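Local coordinates for Pbp related beta-lactamase (Pyrococcus abyssi, PDB 2QMI), which forms an octameric, self-compartmentalizing peptidase related to beta-lactamases and penicillin-binding proteins, at residues V151-P154 with G155-F158; E277-G280 with G281-Y284; S330-P333 with P334-A338. One frame throughout, in Å; residues are numbered along the deposited sequence.

Contact 1 (V151-P154 with G155-F158); sequences VAKP and GERF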
ATOM      1  N   VAL A 151     -41.059 -25.253   0.230  1.00 24.89           N
ATOM      2  CA  VAL A 151     -41.580 -24.455  -0.873  1.00 25.18           C
ATOM      3  C   VAL A 151     -42.544 -25.266  -1.739  1.00 25.82           C
ATOM      4  O   VAL A 151     -43.327 -24.700  -2.499  1.00 26.72           O
ATOM      5  CB  VAL A 151     -40.443 -23.925  -1.753  1.00 25.43           C
ATOM      6  CG1 VAL A 151     -39.555 -23.006  -0.938  1.00 25.04           C
ATOM      7  CG2 VAL A 151     -39.634 -25.090  -2.316  1.00 25.94           C
ATOM      8  N   ALA A 152     -42.484 -26.591  -1.619  1.00 25.20           N
ATOM      9  CA  ALA A 152     -43.377 -27.466  -2.377  1.00 24.67           C
ATOM     10  C   ALA A 152     -43.829 -28.614  -1.473  1.00 25.63           C
ATOM     11  O   ALA A 152     -43.254 -28.829  -0.406  1.00 24.88           O
ATOM     12  CB  ALA A 152     -42.656 -28.018  -3.617  1.00 23.08           C
ATOM     13  N   LYS A 153     -44.862 -29.341  -1.897  1.00 26.98           N
ATOM     14  CA  LYS A 153     -45.362 -30.478  -1.123  1.00 26.83           C
ATOM     15  C   LYS A 153     -44.375 -31.624  -1.256  1.00 26.03           C
ATOM     16  O   LYS A 153     -43.667 -31.723  -2.251  1.00 25.82           O
ATOM     17  CB  LYS A 153     -46.725 -30.951  -1.646  1.00 28.26           C
ATOM     18  CG  LYS A 153     -47.873 -29.996  -1.379  1.00 30.02           C
ATOM     19  CD  LYS A 153     -49.175 -30.501  -1.983  1.00 31.87           C
ATOM     20  CE  LYS A 153     -50.274 -29.452  -1.851  1.00 32.64           C
ATOM     21  NZ  LYS A 153     -51.525 -29.840  -2.581  1.00 34.22           N
ATOM     22  N   PRO A 154     -44.316 -32.505  -0.247  1.00 26.68           N
ATOM     23  CA  PRO A 154     -43.405 -33.649  -0.278  1.00 26.39           C
ATOM     24  C   PRO A 154     -43.548 -34.465  -1.566  1.00 26.71           C
ATOM     25  O   PRO A 154     -44.662 -34.793  -1.984  1.00 27.31           O
ATOM     26  CB  PRO A 154     -43.832 -34.450   0.948  1.00 25.96           C
ATOM     27  CG  PRO A 154     -44.227 -33.378   1.913  1.00 26.13           C
ATOM     28  CD  PRO A 154     -45.032 -32.440   1.041  1.00 26.15           C
ATOM     29  N   GLY A 155     -42.421 -34.778  -2.196  1.00 26.37           N
ATOM     30  CA  GLY A 155     -42.451 -35.574  -3.405  1.00 25.48           C
ATOM     31  C   GLY A 155     -42.655 -34.860  -4.725  1.00 25.52           C
ATOM     32  O   GLY A 155     -42.635 -35.504  -5.770  1.00 26.07           O
ATOM     33  N   GLU A 156     -42.849 -33.548  -4.702  1.00 26.39           N
ATOM     34  CA  GLU A 156     -43.045 -32.813  -5.946  1.00 27.56           C
ATOM     35  C   GLU A 156     -41.740 -32.305  -6.563  1.00 27.86           C
ATOM     36  O   GLU A 156     -41.634 -32.223  -7.787  1.00 28.40           O
ATOM     37  CB  GLU A 156     -44.015 -31.636  -5.735  1.00 28.99           C
ATOM     38  CG  GLU A 156     -45.391 -32.052  -5.186  1.00 32.48           C
ATOM     39  CD  GLU A 156     -46.436 -30.939  -5.246  1.00 34.22           C
ATOM     40  OE1 GLU A 156     -46.078 -29.764  -5.010  1.00 34.88           O
ATOM     41  OE2 GLU A 156     -47.625 -31.245  -5.518  1.00 35.69           O
ATOM     42  N   ARG A 157     -40.746 -31.971  -5.739  1.00 27.23           N
ATOM     43  CA  ARG A 157     -39.479 -31.462  -6.273  1.00 27.06           C
ATOM     44  C   ARG A 157     -38.218 -31.973  -5.584  1.00 25.38           C
ATOM     45  O   ARG A 157     -38.254 -32.433  -4.445  1.00 24.52           O
ATOM     46  CB  ARG A 157     -39.471 -29.924  -6.264  1.00 28.22           C
ATOM     47  CG  ARG A 157     -40.380 -29.305  -7.316  1.00 31.10           C
ATOM     48  CD  ARG A 157     -40.319 -27.792  -7.305  1.00 32.46           C
ATOM     49  NE  ARG A 157     -38.996 -27.272  -7.632  1.00 32.47           N
ATOM     50  CZ  ARG A 157     -38.727 -25.976  -7.780  1.00 32.23           C
ATOM     51  NH1 ARG A 157     -39.697 -25.078  -7.635  1.00 31.50           N
ATOM     52  NH2 ARG A 157     -37.489 -25.573  -8.064  1.00 32.10           N
ATOM     53  N   PHE A 158     -37.099 -31.871  -6.296  1.00 23.81           N
ATOM     54  CA  PHE A 158     -35.808 -32.321  -5.796  1.00 22.70           C
ATOM     55  C   PHE A 158     -34.921 -31.168  -5.322  1.00 21.79           C
ATOM     56  O   PHE A 158     -34.630 -30.241  -6.071  1.00 23.35           O
ATOM     57  CB  PHE A 158     -35.080 -33.110  -6.895  1.00 22.42           C
ATOM     58  CG  PHE A 158     -33.724 -33.637  -6.484  1.00 23.65           C
ATOM     59  CD1 PHE A 158     -33.607 -34.838  -5.792  1.00 20.81           C
ATOM     60  CD2 PHE A 158     -32.564 -32.918  -6.775  1.00 23.21           C
ATOM     61  CE1 PHE A 158     -32.360 -35.317  -5.395  1.00 20.99           C
ATOM     62  CE2 PHE A 158     -31.305 -33.394  -6.377  1.00 23.62           C
ATOM     63  CZ  PHE A 158     -31.209 -34.596  -5.686  1.00 21.43           C
TER
HETATM   64  O   HOH W   1     -41.144 -31.468  -3.081  1.00 24.16           O
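The carboxylate of Glu156 lies against the root of the Lys153 side chain and the Lys153 amide. Glu156 CD rests 3.6 Å from Lys153 CB, Glu156 OE1 is turned to the backbone amide, and Glu156 OE2 sits alongside the aliphatic chain, 3.9 Å from Lys153 CD. Arg157 meets the other segment through its CD, which approaches the methyl of Ala152. At the far end, the Phe158 ring meets His107 nearly at a right angle.

Glu156 OE1 accepts a weak hydrogen bond from Lys153 N at 3.4 Å. With CG beside its own backbone N (chi1 -57°) and the chain extended beyond, Glu156 folds back over the turn, and this carries the acid to that amide. Lys153 also runs extended, at a slant to Glu156, so that Lys153 NZ remains 5.1 Å from Glu156 OE2: opposite charges that can attract weakly, without a salt bridge.

In the backbone, Glu156 N donates to Lys153 O at 3.2 Å, closing the turn. A water donates to Lys153 O (2.7 Å) and accepts from Arg157 N (2.7 Å), extending the connection by one residue. The turn is tied to its surroundings: Gly155 bonds to Ser108 through the backbone, Pro154 touches Val99, and the adjoining Arg157 packs on Ile438 of a neighbouring subunit.

From Lys153 to Glu156 the chain forms a type II beta turn, with Pro154 and Gly155 in the two central places. The positive phi of Gly155 (86°) would jam a side chain against the preceding carbonyl oxygen. This Pro-Gly turn belongs to the surface loop that leads to Tyr160, probably the tyrosine of the active-site motif in the beta-lactamase fold.

Contact 2 (E277-G280 with G281-Y284); sequences EIFG and GEGY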
ATOM      1  N   GLU A 277     -27.812 -32.327 -15.019  1.00 34.35           N
ATOM      2  CA  GLU A 277     -27.954 -33.055 -16.272  1.00 33.01           C
ATOM      3  C   GLU A 277     -26.655 -33.020 -17.068  1.00 32.39           C
ATOM      4  O   GLU A 277     -26.178 -31.947 -17.475  1.00 32.44           O
ATOM      5  CB  GLU A 277     -29.084 -32.441 -17.089  1.00 33.74           C
ATOM      6  CG  GLU A 277     -29.799 -33.428 -17.982  1.00 35.55           C
ATOM      7  CD  GLU A 277     -31.241 -33.009 -18.239  1.00 37.01           C
ATOM      8  OE1 GLU A 277     -31.999 -33.786 -18.874  1.00 36.44           O
ATOM      9  OE2 GLU A 277     -31.612 -31.892 -17.795  1.00 37.74           O
ATOM     10  N   ILE A 278     -26.086 -34.199 -17.292  1.00 30.20           N
ATOM     11  CA  ILE A 278     -24.843 -34.301 -18.032  1.00 29.32           C
ATOM     12  C   ILE A 278     -25.002 -35.163 -19.276  1.00 29.40           C
ATOM     13  O   ILE A 278     -24.710 -34.718 -20.384  1.00 29.76           O
ATOM     14  CB  ILE A 278     -23.721 -34.889 -17.150  1.00 29.18           C
ATOM     15  CG1 ILE A 278     -23.537 -34.015 -15.904  1.00 28.79           C
ATOM     16  CG2 ILE A 278     -22.419 -34.959 -17.947  1.00 27.54           C
ATOM     17  CD1 ILE A 278     -22.512 -34.543 -14.909  1.00 29.71           C
ATOM     18  N   PHE A 279     -25.473 -36.393 -19.090  1.00 29.40           N
ATOM     19  CA  PHE A 279     -25.660 -37.317 -20.204  1.00 29.09           C
ATOM     20  C   PHE A 279     -27.114 -37.408 -20.677  1.00 29.63           C
ATOM     21  O   PHE A 279     -27.381 -37.866 -21.788  1.00 28.79           O
ATOM     22  CB  PHE A 279     -25.152 -38.707 -19.809  1.00 27.57           C
ATOM     23  CG  PHE A 279     -23.674 -38.751 -19.524  1.00 26.49           C
ATOM     24  CD1 PHE A 279     -22.755 -38.869 -20.561  1.00 24.66           C
ATOM     25  CD2 PHE A 279     -23.200 -38.621 -18.220  1.00 25.27           C
ATOM     26  CE1 PHE A 279     -21.388 -38.853 -20.308  1.00 24.34           C
ATOM     27  CE2 PHE A 279     -21.833 -38.603 -17.951  1.00 25.14           C
ATOM     28  CZ  PHE A 279     -20.922 -38.718 -18.997  1.00 25.00           C
ATOM     29  N   GLY A 280     -28.062 -36.988 -19.846  1.00 30.80           N
ATOM     30  CA  GLY A 280     -29.447 -37.062 -20.281  1.00 32.51           C
ATOM     31  C   GLY A 280     -30.507 -36.890 -19.215  1.00 33.77           C
ATOM     32  O   GLY A 280     -30.736 -35.782 -18.729  1.00 35.42           O
ATOM     33  N   GLY A 281     -31.181 -37.979 -18.867  1.00 32.58           N
ATOM     34  CA  GLY A 281     -32.213 -37.911 -17.849  1.00 30.29           C
ATOM     35  C   GLY A 281     -31.774 -38.562 -16.551  1.00 29.72           C
ATOM     36  O   GLY A 281     -32.432 -39.477 -16.053  1.00 27.92           O
ATOM     37  N   GLU A 282     -30.651 -38.110 -15.997  1.00 28.57           N
ATOM     38  CA  GLU A 282     -30.193 -38.682 -14.736  1.00 27.26           C
ATOM     39  C   GLU A 282     -31.161 -38.304 -13.619  1.00 25.08           C
ATOM     40  O   GLU A 282     -31.742 -37.223 -13.632  1.00 25.57           O
ATOM     41  CB  GLU A 282     -28.773 -38.204 -14.388  1.00 25.92           C
ATOM     42  CG  GLU A 282     -28.382 -36.867 -14.956  1.00 26.49           C
ATOM     43  CD  GLU A 282     -27.804 -36.971 -16.362  1.00 26.04           C
ATOM     44  OE1 GLU A 282     -26.804 -37.701 -16.551  1.00 23.00           O
ATOM     45  OE2 GLU A 282     -28.348 -36.311 -17.272  1.00 25.56           O
ATOM     46  N   GLY A 283     -31.336 -39.211 -12.663  1.00 24.05           N
ATOM     47  CA  GLY A 283     -32.235 -38.965 -11.552  1.00 22.23           C
ATOM     48  C   GLY A 283     -31.624 -39.381 -10.226  1.00 22.33           C
ATOM     49  O   GLY A 283     -30.410 -39.581 -10.126  1.00 22.25           O
ATOM     50  N   TYR A 284     -32.460 -39.510  -9.202  1.00 20.32           N
ATOM     51  CA  TYR A 284     -31.983 -39.893  -7.884  1.00 20.10           C
ATOM     52  C   TYR A 284     -32.746 -41.098  -7.345  1.00 20.18           C
ATOM     53  O   TYR A 284     -33.973 -41.165  -7.434  1.00 19.66           O
ATOM     54  CB  TYR A 284     -32.129 -38.719  -6.897  1.00 19.42           C
ATOM     55  CG  TYR A 284     -31.095 -38.721  -5.782  1.00 19.01           C
ATOM     56  CD1 TYR A 284     -29.808 -38.228  -6.000  1.00 18.42           C
ATOM     57  CD2 TYR A 284     -31.396 -39.238  -4.517  1.00 19.32           C
ATOM     58  CE1 TYR A 284     -28.839 -38.250  -4.988  1.00 19.35           C
ATOM     59  CE2 TYR A 284     -30.434 -39.268  -3.495  1.00 19.40           C
ATOM     60  CZ  TYR A 284     -29.159 -38.775  -3.741  1.00 21.15           C
ATOM     61  OH  TYR A 284     -28.199 -38.818  -2.752  1.00 21.65           O
TER
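Glu282 reaches back across the loop and presents its carboxylate to the backbone amides of Ile278, Phe279 and Gly280. The chain kinks at chi2 (-87°), and with chi1, at 27°, well off a staggered value, the acid is brought within bonding distance of three successive N-H groups. Each oxygen has its own work. Glu282 OE1 accepts from Phe279 N at 3.2 Å and Glu282 OE2 from Gly280 N at 2.7 Å, both on the syn side and tilted somewhat out of the carboxylate plane; Glu282 OE2 also takes a weak bond from Ile278 N at 3.1 Å.

The flanking side chains meet this acid at different angles. Phe279 crosses Glu282 at about a right angle, and its ring edge faces Glu282 OE1, which lies 3.8 Å from Phe279 CB. Glu277 passes at a slant; its fine placement is doubtful, because the model sets it too close to Gly280 O, but Glu277 OE2 forms a salt bridge with Lys273. Gly280 adopts backbone angles that would press a side chain into the preceding carbonyl.

Further out, the Phe279 ring meets Phe294 edge-to-face and touches helix 355-364, and Ile278 O is hydrogen-bonded to Arg422 NH2 of a neighbouring subunit.

Two amide bonds and a weak third thus serve the carboxylate of the buried Glu282 and tie the loop before strand 283-284 to it. Such a set of N-H donors would tend to keep Glu282 ionised.

Contact 3 (S330-P333 with P334-A338); sequences SGYP and PSYIA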
ATOM      1  N   SER A 330      -9.992 -30.681  -3.820  1.00 21.84           N
ATOM      2  CA  SER A 330     -11.076 -30.577  -4.795  1.00 24.18           C
ATOM      3  C   SER A 330     -10.550 -29.909  -6.062  1.00 23.84           C
ATOM      4  O   SER A 330     -11.281 -29.195  -6.750  1.00 25.20           O
ATOM      5  CB  SER A 330     -12.244 -29.765  -4.228  1.00 24.65           C
ATOM      6  OG  SER A 330     -11.901 -28.396  -4.126  1.00 28.07           O
ATOM      7  N   GLY A 331      -9.275 -30.153  -6.359  1.00 23.41           N
ATOM      8  CA  GLY A 331      -8.649 -29.574  -7.535  1.00 24.44           C
ATOM      9  C   GLY A 331      -9.226 -30.058  -8.856  1.00 25.22           C
ATOM     10  O   GLY A 331      -9.336 -29.287  -9.811  1.00 24.41           O
ATOM     11  N   TYR A 332      -9.566 -31.343  -8.921  1.00 23.80           N
ATOM     12  CA  TYR A 332     -10.150 -31.920 -10.126  1.00 22.20           C
ATOM     13  C   TYR A 332     -11.227 -32.937  -9.728  1.00 21.56           C
ATOM     14  O   TYR A 332     -10.981 -33.823  -8.911  1.00 22.43           O
ATOM     15  CB  TYR A 332      -9.073 -32.598 -10.968  1.00 22.10           C
ATOM     16  CG  TYR A 332      -9.548 -32.938 -12.355  1.00 21.94           C
ATOM     17  CD1 TYR A 332      -9.857 -31.932 -13.273  1.00 22.78           C
ATOM     18  CD2 TYR A 332      -9.734 -34.260 -12.738  1.00 21.24           C
ATOM     19  CE1 TYR A 332     -10.347 -32.243 -14.543  1.00 22.52           C
ATOM     20  CE2 TYR A 332     -10.221 -34.582 -14.001  1.00 22.09           C
ATOM     21  CZ  TYR A 332     -10.530 -33.576 -14.898  1.00 23.63           C
ATOM     22  OH  TYR A 332     -11.039 -33.906 -16.140  1.00 23.60           O
ATOM     23  N   PRO A 333     -12.430 -32.826 -10.315  1.00 19.59           N
ATOM     24  CA  PRO A 333     -13.549 -33.730 -10.013  1.00 19.37           C
ATOM     25  C   PRO A 333     -13.242 -35.220 -10.138  1.00 19.14           C
ATOM     26  O   PRO A 333     -12.965 -35.718 -11.227  1.00 19.40           O
ATOM     27  CB  PRO A 333     -14.630 -33.290 -11.002  1.00 20.35           C
ATOM     28  CG  PRO A 333     -14.277 -31.854 -11.297  1.00 19.40           C
ATOM     29  CD  PRO A 333     -12.784 -31.911 -11.412  1.00 19.31           C
ATOM     30  N   PRO A 334     -13.291 -35.952  -9.016  1.00 19.77           N
ATOM     31  CA  PRO A 334     -13.017 -37.394  -9.035  1.00 19.50           C
ATOM     32  C   PRO A 334     -13.948 -38.123 -10.008  1.00 19.50           C
ATOM     33  O   PRO A 334     -13.551 -39.103 -10.643  1.00 20.87           O
ATOM     34  CB  PRO A 334     -13.263 -37.810  -7.585  1.00 19.55           C
ATOM     35  CG  PRO A 334     -12.892 -36.575  -6.817  1.00 20.62           C
ATOM     36  CD  PRO A 334     -13.529 -35.482  -7.641  1.00 19.86           C
ATOM     37  N   SER A 335     -15.185 -37.644 -10.118  1.00 18.28           N
ATOM     38  CA  SER A 335     -16.157 -38.262 -11.011  1.00 19.58           C
ATOM     39  C   SER A 335     -15.638 -38.281 -12.448  1.00 19.38           C
ATOM     40  O   SER A 335     -15.808 -39.269 -13.160  1.00 20.35           O
ATOM     41  CB  SER A 335     -17.491 -37.516 -10.951  1.00 19.94           C
ATOM     42  OG  SER A 335     -17.376 -36.228 -11.522  1.00 22.88           O
ATOM     43  N   TYR A 336     -14.998 -37.190 -12.862  1.00 20.10           N
ATOM     44  CA  TYR A 336     -14.437 -37.080 -14.208  1.00 18.99           C
ATOM     45  C   TYR A 336     -13.386 -38.163 -14.431  1.00 19.25           C
ATOM     46  O   TYR A 336     -13.350 -38.807 -15.485  1.00 18.63           O
ATOM     47  CB  TYR A 336     -13.826 -35.690 -14.409  1.00 18.79           C
ATOM     48  CG  TYR A 336     -14.853 -34.577 -14.504  1.00 18.45           C
ATOM     49  CD1 TYR A 336     -16.205 -34.831 -14.290  1.00 18.37           C
ATOM     50  CD2 TYR A 336     -14.470 -33.271 -14.807  1.00 19.55           C
ATOM     51  CE1 TYR A 336     -17.148 -33.820 -14.376  1.00 20.47           C
ATOM     52  CE2 TYR A 336     -15.409 -32.244 -14.897  1.00 19.93           C
ATOM     53  CZ  TYR A 336     -16.744 -32.531 -14.680  1.00 20.82           C
ATOM     54  OH  TYR A 336     -17.683 -31.539 -14.783  1.00 23.72           O
ATOM     55  N   ILE A 337     -12.532 -38.365 -13.432  1.00 20.00           N
ATOM     56  CA  ILE A 337     -11.506 -39.395 -13.510  1.00 19.34           C
ATOM     57  C   ILE A 337     -12.180 -40.774 -13.568  1.00 19.44           C
ATOM     58  O   ILE A 337     -11.835 -41.618 -14.394  1.00 18.76           O
ATOM     59  CB  ILE A 337     -10.570 -39.325 -12.286  1.00 19.48           C
ATOM     60  CG1 ILE A 337      -9.815 -37.989 -12.304  1.00 20.66           C
ATOM     61  CG2 ILE A 337      -9.610 -40.509 -12.288  1.00 19.41           C
ATOM     62  CD1 ILE A 337      -8.822 -37.813 -11.181  1.00 21.55           C
ATOM     63  N   ALA A 338     -13.156 -40.987 -12.692  1.00 18.08           N
ATOM     64  CA  ALA A 338     -13.871 -42.257 -12.653  1.00 17.83           C
ATOM     65  C   ALA A 338     -14.496 -42.579 -14.010  1.00 19.52           C
ATOM     66  O   ALA A 338     -14.355 -43.691 -14.521  1.00 19.25           O
ATOM     67  CB  ALA A 338     -14.951 -42.214 -11.578  1.00 15.97           C
TER
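Tyr332 and Pro333 pack against Tyr336 and Ile337 at the N-terminal end of helix 334-345, where Pro333 occupies the N-cap and Pro334 follows as the first helical residue. The helix lies over strands 310-316 and 321-327 of the antiparallel sheet of the beta-lactamase fold.

The tight part is built round two tyrosine rings. Tyr336 turns its edge to the face of Tyr332 in an offset edge-to-face pair, with centroids 5.8 Å apart and planes at 76°. Pro333 lies over one face of the Tyr336 ring, where Pro333 CB makes a CH-pi contact 3.8 Å from the centroid and only 13° off the normal. Tyr332 has CG anti to its amide nitrogen (chi1 -167°), which brings the ring to the first helical turn; there Ile337 CG1 meets its edge, 3.8 Å from Tyr332 CD2. Beyond the contact, the buried Tyr332 is walled by Phe9 and Lys13 of helix 3-16, and the Tyr336 ring stacks on Phe356.

Packing is looser toward the partly exposed Ser335, where Ser335 OG comes no nearer to Pro333 than 4.1 Å, at Pro333 CB.

The helix-opening hydrogen bonds are slack too. Pro333 O is shared by two amides in two weak bonds, one bent and one long: Tyr336 N is near, at 3.0 Å, but poorly aligned, whereas Ile337 N is better aligned but stands 3.5 Å from Pro333 O. The next bond is firm, with Ala338 N 2.8 Å from Pro334 O.

Overall arrangement
The three contacts follow one another along the chain, all in the beta-lactamase-like part of the protein. Contacts 1 and 2 have centres 19 Å apart yet touch, Phe158 CE1 lying 3.7 Å from Tyr284 CG; this joins the loop before helix 162-176 to strand 283-284. Contact 3 stands about 18 Å from contact 2 and 31 Å from contact 1, centre to centre, without touching either. Contact 2 enters the large antiparallel sheet through strand 283-284, and contact 3 opens the helix packed on two other strands of it. Phe356 lies against both Phe279 and Tyr336. A neighbouring subunit packs on residues of contacts 1 and 2 and comes near Tyr336 of contact 3, consistent with a part in octamer assembly.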